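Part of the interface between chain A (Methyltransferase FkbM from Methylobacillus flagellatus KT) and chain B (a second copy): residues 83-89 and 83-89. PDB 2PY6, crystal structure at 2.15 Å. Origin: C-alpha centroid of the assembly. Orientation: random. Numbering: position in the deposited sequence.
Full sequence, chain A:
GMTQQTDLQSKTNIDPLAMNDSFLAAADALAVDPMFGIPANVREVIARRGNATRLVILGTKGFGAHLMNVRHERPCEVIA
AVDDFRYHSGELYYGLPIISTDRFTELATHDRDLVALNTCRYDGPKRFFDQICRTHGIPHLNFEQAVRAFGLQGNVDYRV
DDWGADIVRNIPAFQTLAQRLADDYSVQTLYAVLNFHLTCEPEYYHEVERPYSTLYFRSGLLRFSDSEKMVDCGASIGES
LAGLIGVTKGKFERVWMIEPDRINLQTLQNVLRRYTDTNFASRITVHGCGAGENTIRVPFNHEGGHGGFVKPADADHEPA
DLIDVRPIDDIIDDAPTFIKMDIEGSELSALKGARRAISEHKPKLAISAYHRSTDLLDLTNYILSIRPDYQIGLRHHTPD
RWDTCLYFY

Chain A (83-89) DDFRYHS
Chain B (83-89) DDFRYHS

When a loop meets its own copy across an exact two-fold axis, each interaction off the axis is made twice, and residues near the axis face themselves. Residues 83-89 of the two FkbM chains illustrate this. The register pairs Asp A84 with Asp B84, CA to CA 6.1 Å, and Phe A85 with Phe B85, CA to CA 6.2 Å.

Neither stretch forms helix or strand. Asp A83 is extended (phi/psi -161/104); Asp A84 (-64/-18) and Phe A85 (-95/-3) then bend the chain, so that Arg A86 N donates to Asp A83 O at 3.1 Å. Asp A83, chi1 t and chi2 -28°, reaches forward along its own chain, and its OD1 accepts from Phe A85 N at 3.0 Å. After Arg A86 (-135/-2), a type I turn runs from Arg A86 to Ser A89 through Tyr A87 (-69/-7) and His A88 (-105/-3). Arg A86 O accepts from both Ser A89 N (3.0 Å) and Ser A89 OG (2.8 Å), the latter brought within reach by chi1 p. Chain B repeats all of this.

Asp A84, buried and pointing toward the partner, carries the polar contact. With chi1 m (-69°) and chi2 -44°, Asp A84 presents OD1 to Tyr B87 OH, which donates a hydrogen bond of 2.7 Å, while OD2 lies 3.1 Å from His B88 CE1, near the imidazole plane. Tyr B87 leaves its backbone sideways, but chi1 p (79°) and chi2 -83° carry its hydroxyl across; His B88 points toward the partner with chi1 m and chi2 115°. Symmetry returns the hydrogen bond from Tyr A87 OH to Asp B84 OD1, again 2.7 Å.

Phe A85, chi1 m (-51°) and chi2 -80°, starts sideways yet ends nearer its mate. Phe A85 CD1 and Phe B85 CD1 approach to 3.4 Å, rim to rim, with centroids 6.0 Å apart and planes at 32°. Arg A86 points away, taking no part.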

# COMPACT_ATOMS: atom_id res chain seq x y z
N ASP A 83 -12.46 -11.19 12.48
CA ASP A 83 -11.56 -10.51 11.53
C ASP A 83 -10.57 -11.56 10.98
O ASP A 83 -9.62 -11.98 11.67
CB ASP A 83 -10.84 -9.31 12.16
CG ASP A 83 -10.12 -8.42 11.11
OD1 ASP A 83 -9.70 -8.91 10.02
OD2 ASP A 83 -9.98 -7.20 11.39
N ASP A 84 -10.82 -11.98 9.75
CA ASP A 84 -10.00 -12.99 9.04
C ASP A 84 -8.56 -12.55 8.76
O ASP A 84 -7.71 -13.39 8.49
CB ASP A 84 -10.65 -13.39 7.70
CG ASP A 84 -11.94 -14.18 7.88
OD1 ASP A 84 -11.96 -15.09 8.74
OD2 ASP A 84 -12.93 -13.92 7.15
N PHE A 85 -8.30 -11.24 8.83
CA PHE A 85 -6.99 -10.68 8.58
C PHE A 85 -6.20 -10.49 9.86
O PHE A 85 -5.06 -10.07 9.80
CB PHE A 85 -7.15 -9.34 7.87
CG PHE A 85 -8.06 -9.42 6.66
CD1 PHE A 85 -7.57 -9.89 5.48
CD2 PHE A 85 -9.39 -9.05 6.72
CE1 PHE A 85 -8.33 -10.00 4.36
CE2 PHE A 85 -10.20 -9.15 5.60
CZ PHE A 85 -9.65 -9.63 4.41
N ARG A 86 -6.81 -10.78 11.02
CA ARG A 86 -6.15 -10.58 12.32
C ARG A 86 -6.27 -11.73 13.35
O ARG A 86 -5.68 -11.64 14.43
CB ARG A 86 -6.76 -9.34 13.00
CG ARG A 86 -6.47 -8.04 12.31
CD ARG A 86 -7.14 -6.88 13.05
NE ARG A 86 -6.55 -6.64 14.36
CZ ARG A 86 -7.01 -5.78 15.25
NH1 ARG A 86 -8.09 -5.06 15.03
NH2 ARG A 86 -6.38 -5.67 16.40
N TYR A 87 -6.98 -12.80 13.03
CA TYR A 87 -7.28 -13.81 14.06
C TYR A 87 -6.15 -14.65 14.59
O TYR A 87 -6.37 -15.41 15.53
CB TYR A 87 -8.46 -14.69 13.66
CG TYR A 87 -8.22 -15.79 12.69
CD1 TYR A 87 -8.20 -15.55 11.33
CD2 TYR A 87 -8.12 -17.11 13.12
CE1 TYR A 87 -8.03 -16.56 10.44
CE2 TYR A 87 -7.96 -18.13 12.23
CZ TYR A 87 -7.92 -17.85 10.88
OH TYR A 87 -7.76 -18.85 9.97
N HIS A 88 -4.95 -14.54 14.00
CA HIS A 88 -3.76 -15.22 14.48
C HIS A 88 -2.79 -14.30 15.21
O HIS A 88 -1.77 -14.76 15.73
CB HIS A 88 -3.01 -15.89 13.30
CG HIS A 88 -3.74 -17.05 12.71
ND1 HIS A 88 -4.21 -17.06 11.42
CD2 HIS A 88 -4.09 -18.24 13.26
CE1 HIS A 88 -4.82 -18.21 11.19
NE2 HIS A 88 -4.76 -18.94 12.30
N SER A 89 -3.09 -13.00 15.27
CA SER A 89 -2.17 -12.04 15.90
C SER A 89 -2.00 -12.17 17.41
O SER A 89 -1.01 -11.73 17.93
CB SER A 89 -2.60 -10.63 15.57
OG SER A 89 -3.88 -10.33 16.12
N ASP B 83 -5.40 -20.02 2.51
CA ASP B 83 -5.08 -18.59 2.44
C ASP B 83 -6.24 -17.81 3.12
O ASP B 83 -7.34 -17.66 2.56
CB ASP B 83 -4.84 -18.10 1.00
CG ASP B 83 -4.24 -16.67 0.94
OD1 ASP B 83 -4.46 -15.83 1.86
OD2 ASP B 83 -3.52 -16.39 -0.06
N ASP B 84 -5.96 -17.36 4.34
CA ASP B 84 -6.93 -16.61 5.17
C ASP B 84 -7.34 -15.25 4.58
O ASP B 84 -8.35 -14.70 5.00
CB ASP B 84 -6.37 -16.37 6.59
CG ASP B 84 -6.27 -17.65 7.40
OD1 ASP B 84 -7.22 -18.45 7.37
OD2 ASP B 84 -5.25 -17.85 8.10
N PHE B 85 -6.56 -14.73 3.64
CA PHE B 85 -6.82 -13.45 3.00
C PHE B 85 -7.59 -13.61 1.71
O PHE B 85 -7.92 -12.62 1.09
CB PHE B 85 -5.49 -12.76 2.74
CG PHE B 85 -4.60 -12.70 3.96
CD1 PHE B 85 -4.81 -11.75 4.91
CD2 PHE B 85 -3.57 -13.61 4.16
CE1 PHE B 85 -4.05 -11.64 6.03
CE2 PHE B 85 -2.79 -13.54 5.29
CZ PHE B 85 -3.03 -12.54 6.23
N ARG B 86 -7.86 -14.85 1.29
CA ARG B 86 -8.55 -15.12 0.02
C ARG B 86 -9.69 -16.16 0.04
O ARG B 86 -10.35 -16.37 -0.98
CB ARG B 86 -7.52 -15.63 -1.01
CG ARG B 86 -6.50 -14.62 -1.43
CD ARG B 86 -5.52 -15.24 -2.43
NE ARG B 86 -6.15 -15.55 -3.70
CZ ARG B 86 -5.56 -16.19 -4.70
NH1 ARG B 86 -4.33 -16.64 -4.61
NH2 ARG B 86 -6.25 -16.41 -5.80
N TYR B 87 -9.95 -16.79 1.18
CA TYR B 87 -10.88 -17.94 1.18
C TYR B 87 -12.34 -17.67 0.93
O TYR B 87 -13.10 -18.63 0.81
CB TYR B 87 -10.70 -18.81 2.42
CG TYR B 87 -11.31 -18.34 3.70
CD1 TYR B 87 -10.66 -17.42 4.51
CD2 TYR B 87 -12.49 -18.91 4.17
CE1 TYR B 87 -11.19 -17.03 5.70
CE2 TYR B 87 -13.02 -18.53 5.37
CZ TYR B 87 -12.35 -17.59 6.13
OH TYR B 87 -12.86 -17.20 7.34
N HIS B 88 -12.74 -16.39 0.85
CA HIS B 88 -14.10 -16.00 0.52
C HIS B 88 -14.25 -15.48 -0.91
O HIS B 88 -15.36 -15.19 -1.35
CB HIS B 88 -14.62 -14.92 1.49
CG HIS B 88 -14.84 -15.42 2.88
ND1 HIS B 88 -14.11 -14.97 3.96
CD2 HIS B 88 -15.70 -16.35 3.35
CE1 HIS B 88 -14.53 -15.61 5.04
NE2 HIS B 88 -15.49 -16.45 4.70
N SER B 89 -13.14 -15.37 -1.65
CA SER B 89 -13.19 -14.82 -3.00
C SER B 89 -13.91 -15.66 -4.05
O SER B 89 -14.36 -15.12 -5.04
CB SER B 89 -11.79 -14.52 -3.49
OG SER B 89 -11.02 -15.72 -3.61